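Local coordinates for protein methyl-accepting/DNA response regulator (Bacillus cereus, PDB 3D6W) that probably binds DNA through this LytTR domain, as the DNA-binding part of a putative phosphorelay response regulator, at residues L7-V21 with T31-K43. Numbering follows the deposited sequence.
Sequences LKTTDGWIPVPFSKV and TYVNAEELTGTHK
Leu7 carries the apolar part of the contact, its forked end set over the hairpin of strands 30-35 and 39-42. With CG beside its backbone N and anti to the carbonyl carbon (chi1 -42°), it brings CD2 to 3.4 Å from Val33 CB, while CD1 lies against the Gly40 backbone and 3.9 Å from Leu38 CD1. Leu38 spreads its two methyls between different neighbours: CD1 also meets Val16 CG2, and CD2 packs 3.6 Å from Thr9 CG2, the two side chains nearly perpendicular, with Ile14 CD1 more loosely beside it. Val16 CG1 reaches Ala35 CB at 3.5 Å, and Val21 CG1 touches Val33 CG1.

Backbone bonds join the segments at two places. Lys8 and Thr41 form a single antiparallel hydrogen-bonded pair, short and nearly straight from Lys8 N to Thr41 O (2.8 Å, 163°) and weak in return. At the other, Glu36 N donates to Lys20 O (2.9 Å), next to the non-hydrogen-bonded pair Val21 and Ala35.

Lys20, bent at chi2 through chi4, turns NZ between Glu36 and Glu37 in a network of two long salt bridges, 3.7 Å from Glu36 OE1 and 4.0 Å from Glu37 OE2.

Hairpin 4-8/13-17 packs against hairpin 30-35/39-42 in the predominantly beta LytTR domain, while Val21 opens strand 21-27, the neighbour of 30-35 in the five-stranded sheet. Phe18 reaches helix 46-52, and Pro15 packs on Ile72 of a second subunit.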
ATOM      1  N   LEU A   7      15.423   2.759  16.169  1.00 63.99           N
ATOM      2  CA  LEU A   7      16.502   3.700  16.461  1.00 65.67           C
ATOM      3  C   LEU A   7      16.675   3.831  17.982  1.00 66.61           C
ATOM      4  O   LEU A   7      15.706   3.906  18.731  1.00 67.07           O
ATOM      5  CB  LEU A   7      16.207   5.094  15.901  1.00 64.90           C
ATOM      6  CG  LEU A   7      15.599   5.365  14.534  1.00 64.47           C
ATOM      7  CD1 LEU A   7      16.114   6.666  13.977  1.00 62.44           C
ATOM      8  CD2 LEU A   7      15.866   4.250  13.571  1.00 65.25           C
ATOM      9  N   LYS A   8      17.921   3.904  18.427  1.00 68.76           N
ATOM     10  CA  LYS A   8      18.231   4.158  19.839  1.00 69.47           C
ATOM     11  C   LYS A   8      18.231   5.651  20.069  1.00 70.09           C
ATOM     12  O   LYS A   8      18.964   6.372  19.380  1.00 69.59           O
ATOM     13  CB  LYS A   8      19.599   3.575  20.176  1.00 69.96           C
ATOM     14  CG  LYS A   8      20.177   3.968  21.509  1.00 70.04           C
ATOM     15  CD  LYS A   8      21.285   3.020  21.894  1.00 70.59           C
ATOM     16  CE  LYS A   8      21.533   3.068  23.396  1.00 72.06           C
ATOM     17  NZ  LYS A   8      22.312   1.880  23.808  1.00 72.38           N
ATOM     18  N   THR A   9      17.365   6.107  20.986  1.00 71.30           N
ATOM     19  CA  THR A   9      17.417   7.485  21.515  1.00 72.31           C
ATOM     20  C   THR A   9      18.055   7.515  22.901  1.00 72.69           C
ATOM     21  O   THR A   9      18.436   6.477  23.446  1.00 72.53           O
ATOM     22  CB  THR A   9      16.049   8.160  21.593  1.00 72.49           C
ATOM     23  OG1 THR A   9      15.036   7.159  21.650  1.00 74.69           O
ATOM     24  CG2 THR A   9      15.816   9.061  20.352  1.00 74.62           C
ATOM     25  N   THR A  10      18.188   8.727  23.443  1.00 73.43           N
ATOM     26  CA  THR A  10      18.901   8.967  24.708  1.00 73.47           C
ATOM     27  C   THR A  10      18.348   8.085  25.862  1.00 73.38           C
ATOM     28  O   THR A  10      19.113   7.406  26.579  1.00 72.70           O
ATOM     29  CB  THR A  10      18.905  10.504  25.060  1.00 73.49           C
ATOM     30  OG1 THR A  10      17.606  11.061  24.829  1.00 74.37           O
ATOM     31  CG2 THR A  10      19.900  11.251  24.188  1.00 73.19           C
ATOM     32  N   ASP A  11      17.021   8.047  25.978  1.00 73.21           N
ATOM     33  CA  ASP A  11      16.359   7.329  27.077  1.00 73.27           C
ATOM     34  C   ASP A  11      15.701   5.996  26.645  1.00 73.41           C
ATOM     35  O   ASP A  11      15.720   5.018  27.424  1.00 73.86           O
ATOM     36  CB  ASP A  11      15.341   8.250  27.775  1.00 73.82           C
ATOM     37  CG  ASP A  11      14.484   9.034  26.784  1.00 74.89           C
ATOM     38  OD1 ASP A  11      14.865   9.083  25.577  1.00 74.50           O
ATOM     39  OD2 ASP A  11      13.447   9.596  27.220  1.00 74.98           O
ATOM     40  N   GLY A  12      15.132   5.951  25.426  1.00 72.48           N
ATOM     41  CA  GLY A  12      14.391   4.762  24.938  1.00 71.07           C
ATOM     42  C   GLY A  12      14.713   4.435  23.494  1.00 70.00           C
ATOM     43  O   GLY A  12      15.693   4.937  22.958  1.00 71.63           O
ATOM     44  N   TRP A  13      13.912   3.573  22.874  1.00 68.05           N
ATOM     45  CA  TRP A  13      14.056   3.229  21.425  1.00 66.68           C
ATOM     46  C   TRP A  13      12.753   3.496  20.682  1.00 65.08           C
ATOM     47  O   TRP A  13      11.647   3.264  21.207  1.00 64.47           O
ATOM     48  CB  TRP A  13      14.365   1.749  21.231  1.00 64.59           C
ATOM     49  CG  TRP A  13      15.677   1.267  21.680  1.00 62.93           C
ATOM     50  CD1 TRP A  13      16.837   1.241  20.952  1.00 61.34           C
ATOM     51  CD2 TRP A  13      15.969   0.653  22.935  1.00 61.52           C
ATOM     52  NE1 TRP A  13      17.830   0.672  21.685  1.00 61.73           N
ATOM     53  CE2 TRP A  13      17.327   0.301  22.911  1.00 62.18           C
ATOM     54  CE3 TRP A  13      15.211   0.371  24.078  1.00 61.31           C
ATOM     55  CZ2 TRP A  13      17.952  -0.309  23.994  1.00 62.15           C
ATOM     56  CZ3 TRP A  13      15.821  -0.217  25.143  1.00 61.84           C
ATOM     57  CH2 TRP A  13      17.182  -0.559  25.100  1.00 62.33           C
ATOM     58  N   ILE A  14      12.885   3.925  19.439  1.00 63.48           N
ATOM     59  CA  ILE A  14      11.747   4.385  18.683  1.00 62.69           C
ATOM     60  C   ILE A  14      11.651   3.557  17.403  1.00 62.71           C
ATOM     61  O   ILE A  14      12.543   3.626  16.556  1.00 62.94           O
ATOM     62  CB  ILE A  14      11.849   5.916  18.463  1.00 63.10           C
ATOM     63  CG1 ILE A  14      11.936   6.597  19.857  1.00 62.59           C
ATOM     64  CG2 ILE A  14      10.681   6.434  17.606  1.00 62.39           C
ATOM     65  CD1 ILE A  14      11.541   8.012  19.906  1.00 62.33           C
ATOM     66  N   PRO A  15      10.595   2.714  17.286  1.00 62.46           N
ATOM     67  CA  PRO A  15      10.309   2.041  16.017  1.00 62.34           C
ATOM     68  C   PRO A  15       9.849   3.036  14.956  1.00 62.33           C
ATOM     69  O   PRO A  15       8.958   3.837  15.199  1.00 62.62           O
ATOM     70  CB  PRO A  15       9.179   1.047  16.366  1.00 62.35           C
ATOM     71  CG  PRO A  15       9.025   1.070  17.843  1.00 61.95           C
ATOM     72  CD  PRO A  15       9.637   2.327  18.342  1.00 62.29           C
ATOM     73  N   VAL A  16      10.509   3.003  13.802  1.00 62.70           N
ATOM     74  CA  VAL A  16      10.206   3.892  12.669  1.00 62.00           C
ATOM     75  C   VAL A  16       9.904   2.978  11.455  1.00 61.36           C
ATOM     76  O   VAL A  16      10.640   2.040  11.223  1.00 62.57           O
ATOM     77  CB  VAL A  16      11.429   4.822  12.401  1.00 62.01           C
ATOM     78  CG1 VAL A  16      11.164   5.790  11.247  1.00 61.62           C
ATOM     79  CG2 VAL A  16      11.793   5.565  13.651  1.00 61.84           C
ATOM     80  N   PRO A  17       8.823   3.221  10.712  1.00 60.41           N
ATOM     81  CA  PRO A  17       8.581   2.455   9.503  1.00 60.25           C
ATOM     82  C   PRO A  17       9.640   2.720   8.458  1.00 59.48           C
ATOM     83  O   PRO A  17      10.163   3.828   8.394  1.00 60.87           O
ATOM     84  CB  PRO A  17       7.240   3.003   8.968  1.00 59.73           C
ATOM     85  CG  PRO A  17       6.729   3.903   9.942  1.00 60.45           C
ATOM     86  CD  PRO A  17       7.785   4.244  10.934  1.00 61.22           C
ATOM     87  N   PHE A  18       9.948   1.736   7.641  1.00 59.09           N
ATOM     88  CA  PHE A  18      10.929   1.919   6.566  1.00 60.00           C
ATOM     89  C   PHE A  18      10.611   3.137   5.704  1.00 59.66           C
ATOM     90  O   PHE A  18      11.509   3.847   5.263  1.00 59.27           O
ATOM     91  CB  PHE A  18      11.028   0.671   5.669  1.00 60.36           C
ATOM     92  CG  PHE A  18      11.694  -0.517   6.326  1.00 61.73           C
ATOM     93  CD1 PHE A  18      12.494  -0.384   7.467  1.00 63.29           C
ATOM     94  CD2 PHE A  18      11.553  -1.767   5.777  1.00 63.45           C
ATOM     95  CE1 PHE A  18      13.107  -1.485   8.060  1.00 61.73           C
ATOM     96  CE2 PHE A  18      12.171  -2.877   6.361  1.00 63.81           C
ATOM     97  CZ  PHE A  18      12.938  -2.723   7.513  1.00 63.81           C
ATOM     98  N   SER A  19       9.319   3.375   5.503  1.00 59.39           N
ATOM     99  CA  SER A  19       8.835   4.461   4.664  1.00 59.03           C
ATOM    100  C   SER A  19       9.255   5.868   5.156  1.00 58.26           C
ATOM    101  O   SER A  19       9.314   6.802   4.374  1.00 59.05           O
ATOM    102  CB  SER A  19       7.297   4.340   4.549  1.00 58.56           C
ATOM    103  OG  SER A  19       6.637   4.836   5.710  1.00 60.75           O
ATOM    104  N   LYS A  20       9.548   5.988   6.450  1.00 57.56           N
ATOM    105  CA  LYS A  20       9.939   7.213   7.069  1.00 56.87           C
ATOM    106  C   LYS A  20      11.452   7.356   7.220  1.00 55.79           C
ATOM    107  O   LYS A  20      11.956   8.411   7.648  1.00 55.89           O
ATOM    108  CB  LYS A  20       9.277   7.323   8.445  1.00 58.50           C
ATOM    109  CG  LYS A  20       7.764   7.209   8.414  1.00 61.62           C
ATOM    110  CD  LYS A  20       7.050   8.527   8.618  1.00 67.10           C
ATOM    111  CE  LYS A  20       6.550   8.696  10.097  1.00 72.31           C
ATOM    112  NZ  LYS A  20       6.840  10.102  10.708  1.00 74.04           N
ATOM    113  N   VAL A  21      12.196   6.324   6.847  1.00 54.46           N
ATOM    114  CA  VAL A  21      13.674   6.423   6.823  1.00 52.57           C
ATOM    115  C   VAL A  21      14.126   7.123   5.531  1.00 50.97           C
ATOM    116  O   VAL A  21      13.793   6.651   4.422  1.00 52.54           O
ATOM    117  CB  VAL A  21      14.341   5.023   6.951  1.00 53.00           C
ATOM    118  CG1 VAL A  21      15.904   5.132   6.998  1.00 50.20           C
ATOM    119  CG2 VAL A  21      13.756   4.290   8.185  1.00 53.32           C
ATOM    120  N   THR A  31      26.130   3.289  12.991  1.00 66.89           N
ATOM    121  CA  THR A  31      25.110   3.569  11.971  1.00 65.08           C
ATOM    122  C   THR A  31      24.054   4.510  12.492  1.00 63.67           C
ATOM    123  O   THR A  31      23.438   4.248  13.496  1.00 62.84           O
ATOM    124  CB  THR A  31      24.405   2.288  11.490  1.00 64.71           C
ATOM    125  OG1 THR A  31      25.398   1.427  10.963  1.00 62.99           O
ATOM    126  CG2 THR A  31      23.341   2.583  10.412  1.00 63.56           C
ATOM    127  N   TYR A  32      23.844   5.606  11.782  1.00 62.97           N
ATOM    128  CA  TYR A  32      22.817   6.558  12.132  1.00 62.51           C
ATOM    129  C   TYR A  32      21.700   6.378  11.141  1.00 61.62           C
ATOM    130  O   TYR A  32      21.914   6.461   9.957  1.00 59.82           O
ATOM    131  CB  TYR A  32      23.359   7.978  12.062  1.00 62.96           C
ATOM    132  CG  TYR A  32      24.259   8.281  13.199  1.00 63.75           C
ATOM    133  CD1 TYR A  32      25.643   8.042  13.112  1.00 64.37           C
ATOM    134  CD2 TYR A  32      23.738   8.781  14.386  1.00 63.97           C
ATOM    135  CE1 TYR A  32      26.484   8.304  14.168  1.00 63.90           C
ATOM    136  CE2 TYR A  32      24.572   9.052  15.458  1.00 65.20           C
ATOM    137  CZ  TYR A  32      25.944   8.808  15.346  1.00 64.90           C
ATOM    138  OH  TYR A  32      26.746   9.079  16.428  1.00 66.11           O
ATOM    139  N   VAL A  33      20.516   6.105  11.662  1.00 61.66           N
ATOM    140  CA  VAL A  33      19.294   6.031  10.891  1.00 61.87           C
ATOM    141  C   VAL A  33      18.601   7.401  10.995  1.00 62.05           C
ATOM    142  O   VAL A  33      18.171   7.822  12.069  1.00 61.79           O
ATOM    143  CB  VAL A  33      18.395   4.863  11.394  1.00 62.18           C
ATOM    144  CG1 VAL A  33      17.280   4.596  10.410  1.00 61.84           C
ATOM    145  CG2 VAL A  33      19.217   3.594  11.590  1.00 60.44           C
ATOM    146  N   ASN A  34      18.555   8.099   9.860  1.00 62.63           N
ATOM    147  CA  ASN A  34      17.926   9.403   9.715  1.00 62.74           C
ATOM    148  C   ASN A  34      16.495   9.287   9.161  1.00 63.11           C
ATOM    149  O   ASN A  34      16.286   9.085   7.957  1.00 62.77           O
ATOM    150  CB  ASN A  34      18.758  10.267   8.786  1.00 62.29           C
ATOM    151  CG  ASN A  34      20.068  10.727   9.414  1.00 63.83           C
ATOM    152  OD1 ASN A  34      21.056   9.978   9.469  1.00 64.13           O
ATOM    153  ND2 ASN A  34      20.088  11.988   9.850  1.00 61.91           N
ATOM    154  N   ALA A  35      15.529   9.416  10.063  1.00 63.82           N
ATOM    155  CA  ALA A  35      14.102   9.334   9.765  1.00 64.45           C
ATOM    156  C   ALA A  35      13.528  10.744   9.723  1.00 66.13           C
ATOM    157  O   ALA A  35      14.173  11.721  10.103  1.00 65.78           O
ATOM    158  CB  ALA A  35      13.381   8.468  10.796  1.00 63.41           C
ATOM    159  N   GLU A  36      12.309  10.865   9.236  1.00 68.62           N
ATOM    160  CA  GLU A  36      11.784  12.189   8.918  1.00 71.28           C
ATOM    161  C   GLU A  36      11.766  13.124  10.130  1.00 72.31           C
ATOM    162  O   GLU A  36      12.053  14.318  10.002  1.00 72.56           O
ATOM    163  CB  GLU A  36      10.383  12.086   8.347  1.00 71.27           C
ATOM    164  CG  GLU A  36      10.283  11.373   7.023  1.00 72.06           C
ATOM    165  CD  GLU A  36       8.860  11.155   6.642  1.00 72.04           C
ATOM    166  OE1 GLU A  36       7.976  11.379   7.481  1.00 79.71           O
ATOM    167  OE2 GLU A  36       8.586  10.746   5.515  1.00 76.93           O
ATOM    168  N   GLU A  37      11.419  12.568  11.291  1.00 73.72           N
ATOM    169  CA  GLU A  37      11.237  13.332  12.510  1.00 74.69           C
ATOM    170  C   GLU A  37      12.303  13.072  13.559  1.00 73.94           C
ATOM    171  O   GLU A  37      12.326  13.775  14.557  1.00 74.01           O
ATOM    172  CB  GLU A  37       9.867  13.001  13.122  1.00 75.48           C
ATOM    173  CG  GLU A  37       8.663  13.531  12.324  1.00 79.08           C
ATOM    174  CD  GLU A  37       7.298  13.202  12.991  1.00 81.78           C
ATOM    175  OE1 GLU A  37       7.277  12.519  14.064  1.00 88.35           O
ATOM    176  OE2 GLU A  37       6.242  13.652  12.445  1.00 90.68           O
ATOM    177  N   LEU A  38      13.138  12.044  13.408  1.00 73.06           N
ATOM    178  CA  LEU A  38      14.232  11.849  14.362  1.00 72.61           C
ATOM    179  C   LEU A  38      15.401  11.052  13.798  1.00 71.39           C
ATOM    180  O   LEU A  38      15.318  10.493  12.706  1.00 70.69           O
ATOM    181  CB  LEU A  38      13.741  11.300  15.724  1.00 72.94           C
ATOM    182  CG  LEU A  38      13.309   9.863  16.092  1.00 74.37           C
ATOM    183  CD1 LEU A  38      13.069   8.980  14.891  1.00 75.46           C
ATOM    184  CD2 LEU A  38      14.315   9.211  17.051  1.00 76.18           C
ATOM    185  N   THR A  39      16.502  11.073  14.546  1.00 69.92           N
ATOM    186  CA  THR A  39      17.701  10.367  14.205  1.00 69.17           C
ATOM    187  C   THR A  39      18.156   9.533  15.364  1.00 67.93           C
ATOM    188  O   THR A  39      17.953   9.851  16.502  1.00 67.20           O
ATOM    189  CB  THR A  39      18.801  11.302  13.694  1.00 69.41           C
ATOM    190  OG1 THR A  39      18.289  11.965  12.530  1.00 71.60           O
ATOM    191  CG2 THR A  39      20.075  10.478  13.271  1.00 69.54           C
ATOM    192  N   GLY A  40      18.748   8.405  15.055  1.00 67.61           N
ATOM    193  CA  GLY A  40      19.089   7.491  16.102  1.00 67.41           C
ATOM    194  C   GLY A  40      20.074   6.485  15.594  1.00 66.88           C
ATOM    195  O   GLY A  40      20.410   6.447  14.431  1.00 67.02           O
ATOM    196  N   THR A  41      20.503   5.651  16.507  1.00 66.71           N
ATOM    197  CA  THR A  41      21.619   4.774  16.319  1.00 66.20           C
ATOM    198  C   THR A  41      21.035   3.358  16.114  1.00 65.32           C
ATOM    199  O   THR A  41      19.953   3.026  16.633  1.00 64.33           O
ATOM    200  CB  THR A  41      22.528   4.946  17.551  1.00 66.32           C
ATOM    201  OG1 THR A  41      23.628   5.790  17.188  1.00 69.23           O
ATOM    202  CG2 THR A  41      23.008   3.638  18.113  1.00 65.71           C
ATOM    203  N   HIS A  42      21.725   2.565  15.304  1.00 64.06           N
ATOM    204  CA  HIS A  42      21.389   1.187  15.119  1.00 63.72           C
ATOM    205  C   HIS A  42      22.657   0.376  15.156  1.00 64.21           C
ATOM    206  O   HIS A  42      23.699   0.845  14.711  1.00 64.45           O
ATOM    207  CB  HIS A  42      20.664   0.940  13.790  1.00 63.65           C
ATOM    208  CG  HIS A  42      19.881  -0.336  13.797  1.00 62.41           C
ATOM    209  ND1 HIS A  42      20.479  -1.574  13.712  1.00 61.46           N
ATOM    210  CD2 HIS A  42      18.560  -0.573  13.970  1.00 62.93           C
ATOM    211  CE1 HIS A  42      19.559  -2.521  13.810  1.00 63.05           C
ATOM    212  NE2 HIS A  42      18.383  -1.940  13.959  1.00 62.92           N
ATOM    213  N   LYS A  43      22.559  -0.856  15.645  1.00 64.61           N
ATOM    214  CA  LYS A  43      23.721  -1.724  15.752  1.00 65.27           C
ATOM    215  C   LYS A  43      24.160  -2.391  14.447  1.00 64.45           C
ATOM    216  O   LYS A  43      25.280  -2.868  14.345  1.00 64.94           O
ATOM    217  CB  LYS A  43      23.483  -2.784  16.847  1.00 66.18           C
ATOM    218  CG  LYS A  43      22.271  -3.715  16.631  1.00 67.83           C
ATOM    219  CD  LYS A  43      22.297  -4.858  17.626  1.00 67.72           C
ATOM    220  CE  LYS A  43      21.399  -5.985  17.174  1.00 70.39           C
ATOM    221  NZ  LYS A  43      21.074  -6.850  18.337  1.00 73.82           N
TER
HETATM  222  O   HOH W   1       9.937   9.562  11.992  1.00 53.18           O